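Local structure of AAR187Cp (Eremothecium gossypii, 3ZIL) at residues A[210-215]-A[230-235]; A[255-259]-A[281-285]. The protein is Wpl1, a cohesin regulator that probably influences cohesion establishment through the all-helical Wap1 domain making up this fragment. All blocks are in the same frame, centred on the assembly; numbering follows the deposited sequence.

Contact 1 of 2, residues A[210-215]-A[230-235]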
loop_
_atom_site.group_PDB
_atom_site.type_symbol
_atom_site.label_atom_id
_atom_site.label_comp_id
_atom_site.label_asym_id
_atom_site.label_seq_id
_atom_site.Cartn_x
_atom_site.Cartn_y
_atom_site.Cartn_z
ATOM N N ALA A 210 3.043 8.149 -9.602
ATOM C CA ALA A 210 3.156 7.561 -8.293
ATOM C C ALA A 210 4.570 6.972 -8.106
ATOM O O ALA A 210 5.180 7.068 -7.014
ATOM C CB ALA A 210 2.097 6.422 -8.120
ATOM N N PHE A 211 5.063 6.272 -9.123
ATOM C CA PHE A 211 6.398 5.698 -8.993
ATOM C C PHE A 211 7.478 6.835 -8.782
ATOM O O PHE A 211 8.303 6.785 -7.892
ATOM C CB PHE A 211 6.739 4.883 -10.246
ATOM C CG PHE A 211 8.183 4.452 -10.306
ATOM C CD1 PHE A 211 8.641 3.387 -9.571
ATOM C CD2 PHE A 211 9.124 5.223 -11.090
ATOM C CE1 PHE A 211 9.989 3.014 -9.615
ATOM C CE2 PHE A 211 10.468 4.829 -11.146
ATOM C CZ PHE A 211 10.907 3.751 -10.388
ATOM N N GLN A 212 7.376 7.897 -9.549
ATOM C CA GLN A 212 8.341 8.997 -9.369
ATOM C C GLN A 212 8.198 9.585 -7.962
ATOM O O GLN A 212 9.190 10.006 -7.347
ATOM C CB GLN A 212 8.092 10.026 -10.441
ATOM C CG GLN A 212 8.406 9.399 -11.810
ATOM C CD GLN A 212 7.980 10.250 -12.985
ATOM O OE1 GLN A 212 7.689 11.457 -12.823
ATOM N NE2 GLN A 212 7.878 9.626 -14.193
ATOM N N THR A 213 6.978 9.589 -7.416
ATOM C CA THR A 213 6.838 10.116 -6.101
ATOM C C THR A 213 7.483 9.229 -5.081
ATOM O O THR A 213 8.218 9.718 -4.223
ATOM C CB THR A 213 5.396 10.342 -5.740
ATOM O OG1 THR A 213 4.886 11.307 -6.649
ATOM C CG2 THR A 213 5.249 10.856 -4.350
ATOM N N LEU A 214 7.214 7.936 -5.152
ATOM C CA LEU A 214 7.732 7.002 -4.138
ATOM C C LEU A 214 9.243 6.886 -4.304
ATOM O O LEU A 214 9.975 6.795 -3.324
ATOM C CB LEU A 214 7.041 5.635 -4.259
ATOM C CG LEU A 214 5.532 5.639 -4.021
ATOM C CD1 LEU A 214 5.114 4.177 -4.187
ATOM C CD2 LEU A 214 5.205 6.111 -2.588
ATOM N N ALA A 215 9.708 6.943 -5.543
ATOM C CA ALA A 215 11.172 6.804 -5.789
ATOM C C ALA A 215 11.920 8.057 -5.246
ATOM O O ALA A 215 13.128 7.971 -4.970
ATOM C CB ALA A 215 11.420 6.629 -7.262
ATOM N N CYS A 230 4.607 -1.478 -3.117
ATOM C CA CYS A 230 4.073 -0.606 -4.153
ATOM C C CYS A 230 5.065 -0.443 -5.299
ATOM O O CYS A 230 4.649 -0.513 -6.479
ATOM C CB CYS A 230 3.692 0.772 -3.597
ATOM S SG CYS A 230 2.398 0.594 -2.314
ATOM N N LEU A 231 6.341 -0.216 -4.976
ATOM C CA LEU A 231 7.361 0.060 -6.005
ATOM C C LEU A 231 7.513 -1.160 -6.926
ATOM O O LEU A 231 7.621 -1.030 -8.184
ATOM C CB LEU A 231 8.721 0.454 -5.423
ATOM C CG LEU A 231 8.874 1.856 -4.848
ATOM C CD1 LEU A 231 10.024 1.984 -3.862
ATOM C CD2 LEU A 231 8.925 2.975 -5.961
ATOM N N ILE A 232 7.489 -2.338 -6.328
ATOM C CA ILE A 232 7.577 -3.569 -7.158
ATOM C C ILE A 232 6.340 -3.637 -8.132
ATOM O O ILE A 232 6.492 -3.705 -9.376
ATOM C CB ILE A 232 7.619 -4.820 -6.261
ATOM C CG1 ILE A 232 8.960 -4.912 -5.559
ATOM C CG2 ILE A 232 7.233 -6.038 -7.066
ATOM C CD1 ILE A 232 8.966 -5.911 -4.434
ATOM N N LYS A 233 5.152 -3.557 -7.553
ATOM C CA LYS A 233 3.947 -3.558 -8.298
ATOM C C LYS A 233 3.894 -2.517 -9.383
ATOM O O LYS A 233 3.462 -2.823 -10.438
ATOM C CB LYS A 233 2.679 -3.530 -7.443
ATOM C CG LYS A 233 1.504 -4.200 -8.149
ATOM C CD LYS A 233 0.381 -4.723 -7.283
ATOM C CE LYS A 233 -0.849 -5.067 -8.097
ATOM N NZ LYS A 233 -2.139 -5.088 -7.370
ATOM N N LEU A 234 4.363 -1.316 -9.119
ATOM C CA LEU A 234 4.338 -0.282 -10.174
ATOM C C LEU A 234 5.359 -0.634 -11.280
ATOM O O LEU A 234 5.088 -0.464 -12.452
ATOM C CB LEU A 234 4.600 1.103 -9.603
ATOM C CG LEU A 234 3.616 1.718 -8.561
ATOM C CD1 LEU A 234 4.274 2.784 -7.645
ATOM C CD2 LEU A 234 2.472 2.278 -9.375
ATOM N N THR A 235 6.520 -1.137 -10.875
ATOM C CA THR A 235 7.548 -1.470 -11.821
ATOM C C THR A 235 7.312 -2.748 -12.639
ATOM O O THR A 235 8.132 -3.056 -13.522
ATOM C CB THR A 235 8.943 -1.424 -11.208
ATOM O OG1 THR A 235 9.016 -2.253 -10.039
ATOM C CG2 THR A 235 9.333 -0.002 -10.862
#

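Contact 2 of 2, residues A[255-259]-A[281-285]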
loop_
_atom_site.group_PDB
_atom_site.type_symbol
_atom_site.label_atom_id
_atom_site.label_comp_id
_atom_site.label_asym_id
_atom_site.label_seq_id
_atom_site.Cartn_x
_atom_site.Cartn_y
_atom_site.Cartn_z
ATOM N N LEU A 255 19.075 1.180 -3.369
ATOM C CA LEU A 255 18.766 -0.216 -3.114
ATOM C C LEU A 255 20.060 -1.026 -3.016
ATOM O O LEU A 255 20.173 -1.909 -2.088
ATOM C CB LEU A 255 17.846 -0.827 -4.204
ATOM C CG LEU A 255 16.412 -0.248 -4.165
ATOM C CD1 LEU A 255 15.687 -0.609 -5.496
ATOM C CD2 LEU A 255 15.659 -0.810 -2.974
ATOM N N ALA A 256 21.028 -0.764 -3.932
ATOM C CA ALA A 256 22.255 -1.592 -3.875
ATOM C C ALA A 256 23.074 -1.303 -2.542
ATOM O O ALA A 256 23.752 -2.183 -2.004
ATOM C CB ALA A 256 23.085 -1.445 -5.137
ATOM N N MET A 257 22.904 -0.136 -1.940
ATOM C CA MET A 257 23.709 0.149 -0.774
ATOM C C MET A 257 23.061 -0.482 0.431
ATOM O O MET A 257 23.716 -1.161 1.218
ATOM C CB MET A 257 23.896 1.645 -0.577
ATOM C CG MET A 257 25.090 2.142 -1.399
ATOM S SD MET A 257 24.837 3.872 -1.768
ATOM C CE MET A 257 26.528 4.431 -2.046
ATOM N N SER A 258 21.758 -0.289 0.522
ATOM C CA SER A 258 20.969 -1.073 1.433
ATOM C C SER A 258 21.223 -2.622 1.419
ATOM O O SER A 258 21.475 -3.277 2.478
ATOM C CB SER A 258 19.523 -0.754 1.250
ATOM O OG SER A 258 18.869 -1.574 2.157
ATOM N N VAL A 259 21.222 -3.224 0.248
ATOM C CA VAL A 259 21.533 -4.657 0.205
ATOM C C VAL A 259 22.949 -4.900 0.740
ATOM O O VAL A 259 23.165 -5.802 1.578
ATOM C CB VAL A 259 21.324 -5.212 -1.209
ATOM C CG1 VAL A 259 21.940 -6.614 -1.373
ATOM C CG2 VAL A 259 19.834 -5.191 -1.550
ATOM N N GLN A 281 13.737 -5.738 -1.581
ATOM C CA GLN A 281 14.674 -4.894 -2.300
ATOM C C GLN A 281 15.292 -5.569 -3.539
ATOM O O GLN A 281 15.444 -4.929 -4.581
ATOM C CB GLN A 281 15.811 -4.420 -1.373
ATOM C CG GLN A 281 15.295 -3.705 -0.124
ATOM C CD GLN A 281 16.409 -3.129 0.801
ATOM O OE1 GLN A 281 17.513 -3.635 0.873
ATOM N NE2 GLN A 281 16.088 -2.045 1.479
ATOM N N LEU A 282 15.638 -6.866 -3.439
ATOM C CA LEU A 282 16.167 -7.571 -4.628
ATOM C C LEU A 282 15.071 -7.745 -5.709
ATOM O O LEU A 282 15.334 -7.591 -6.865
ATOM C CB LEU A 282 16.754 -8.944 -4.243
ATOM C CG LEU A 282 18.084 -8.820 -3.482
ATOM C CD1 LEU A 282 18.408 -10.034 -2.593
ATOM C CD2 LEU A 282 19.279 -8.525 -4.421
ATOM N N GLY A 283 13.857 -8.066 -5.298
ATOM C CA GLY A 283 12.736 -8.167 -6.224
ATOM C C GLY A 283 12.592 -6.813 -6.905
ATOM O O GLY A 283 12.378 -6.749 -8.123
ATOM N N LEU A 284 12.759 -5.719 -6.158
ATOM C CA LEU A 284 12.609 -4.404 -6.831
ATOM C C LEU A 284 13.798 -4.135 -7.793
ATOM O O LEU A 284 13.589 -3.734 -8.937
ATOM C CB LEU A 284 12.366 -3.279 -5.824
ATOM C CG LEU A 284 12.370 -1.885 -6.420
ATOM C CD1 LEU A 284 11.243 -1.764 -7.446
ATOM C CD2 LEU A 284 12.225 -0.842 -5.333
ATOM N N LEU A 285 15.041 -4.342 -7.307
ATOM C CA LEU A 285 16.181 -4.392 -8.214
ATOM C C LEU A 285 15.914 -5.199 -9.516
ATOM O O LEU A 285 16.196 -4.697 -10.633
ATOM C CB LEU A 285 17.434 -4.894 -7.529
ATOM C CG LEU A 285 17.993 -3.787 -6.594
ATOM C CD1 LEU A 285 18.990 -4.347 -5.598
ATOM C CD2 LEU A 285 18.600 -2.701 -7.475
#

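Contact 1 of 2, residues A[210-215]-A[230-235]
Phe211 and Leu234, whose CA atoms lie 6.4 Å apart, mark the level at which helices 201-215 and 225-235 pair; the segment axes run roughly antiparallel at 146° and approach to 10.1 Å. The contact is wholly apolar. Leu231 lies crosswise to Phe211, and its CD2 methyl fits between the ring, 3.6 Å from Phe211 CD1, and Leu214, 3.7 Å from Leu214 CB. Further along, Thr235 CG2 comes to 3.3 Å from Phe211 CE1, and both methyls approach the CD1-CE1 side of the ring obliquely. Ala215 CB, one helical turn on from Phe211, covers part of one ring face. Leu214 CD1 ends over Cys230 CB at 3.7 Å and also meets Leu234 CD1, which reaches across at a right angle to Leu214 and touches the backbone at Phe211 CA, 3.8 Å away. With Thr235 CG2 given to the ring, chi1 of 54° turns OG1 back over its own helix, close to the Leu231 and Ile232 carbonyl oxygens. Ala210 and Leu214 also touch helix 168-178, which packs beside the contact. Two successive helices joined by a short connection thus pack roughly antiparallel in an elongated all-helical domain, consistent with the TPR-clan kinship of Wap1.

Contact 2 of 2, residues A[255-259]-A[281-285]
Leu255 and Gln281 sit closest along the backbones, CA to CA 6.3 Å, where helices 248-261 and 272-289 run roughly antiparallel, their segment axes 147° apart in direction and 10.1 Å at closest approach. Leu255 carries the apolar half, its branches spread over Leu284, Leu285 and the base of Gln281. Its CD1 presses against Leu284 CD2 at 3.5 Å, tighter than usual for two methyls; its CB faces Leu285 CG at 3.8 Å; and its CD2 lies 4.0 Å from Gln281 CB, against the aliphatic base of the glutamine. Gln281 then stretches onward, extended beyond CG, to carry its amide to the Ser258 hydroxyl. There Ser258 OG donates to Gln281 OE1 over 2.8 Å, approaching in the carbonyl plane but nearly square to the C=O direction (99°), so the bond enters from beside the oxygen. With OG swung opposite the backbone N (chi1 179°), Ser258 presents this hydroxyl to the amide. Val259 runs past Gln281 in the other direction, its CG2 packing 3.7 Å from Gln281 OE1 and also reaching Leu285 CD1. Phe304 of helix 304-313 touches Val259, Leu282 and Leu285 alongside. Gln281 NE2 donates to the backbone O of Leu222, so the buried amide is gripped at both ends, which fixes its rotation and gives this largely leucine interface one oriented polar link.

Contacts 1 and 2 follow one another along the chain, the first closing before the second opens, and their centres lie about 14 Å apart. They meet directly through Leu284 of contact 2, which packs on helix 225-235: its CD2 is 3.7 Å from Leu231 CB, and its CD1 3.5 Å from Thr235 OG1. Leu284 thus touches Leu255 of helix 248-261 on one hand and helix 225-235 on the other, while Asn287 of helix 272-289 adds a polar tie, its ND2 hydrogen-bonding to Thr235 OG1. Contact 1 lies about 10 Å from the centre of the chain and contact 2 about 19 Å, centre to centre. A bound peptide packs through apolar side chains on Ile232 and Lys233 of segment 230-235, which take no part in the contact with 210-215.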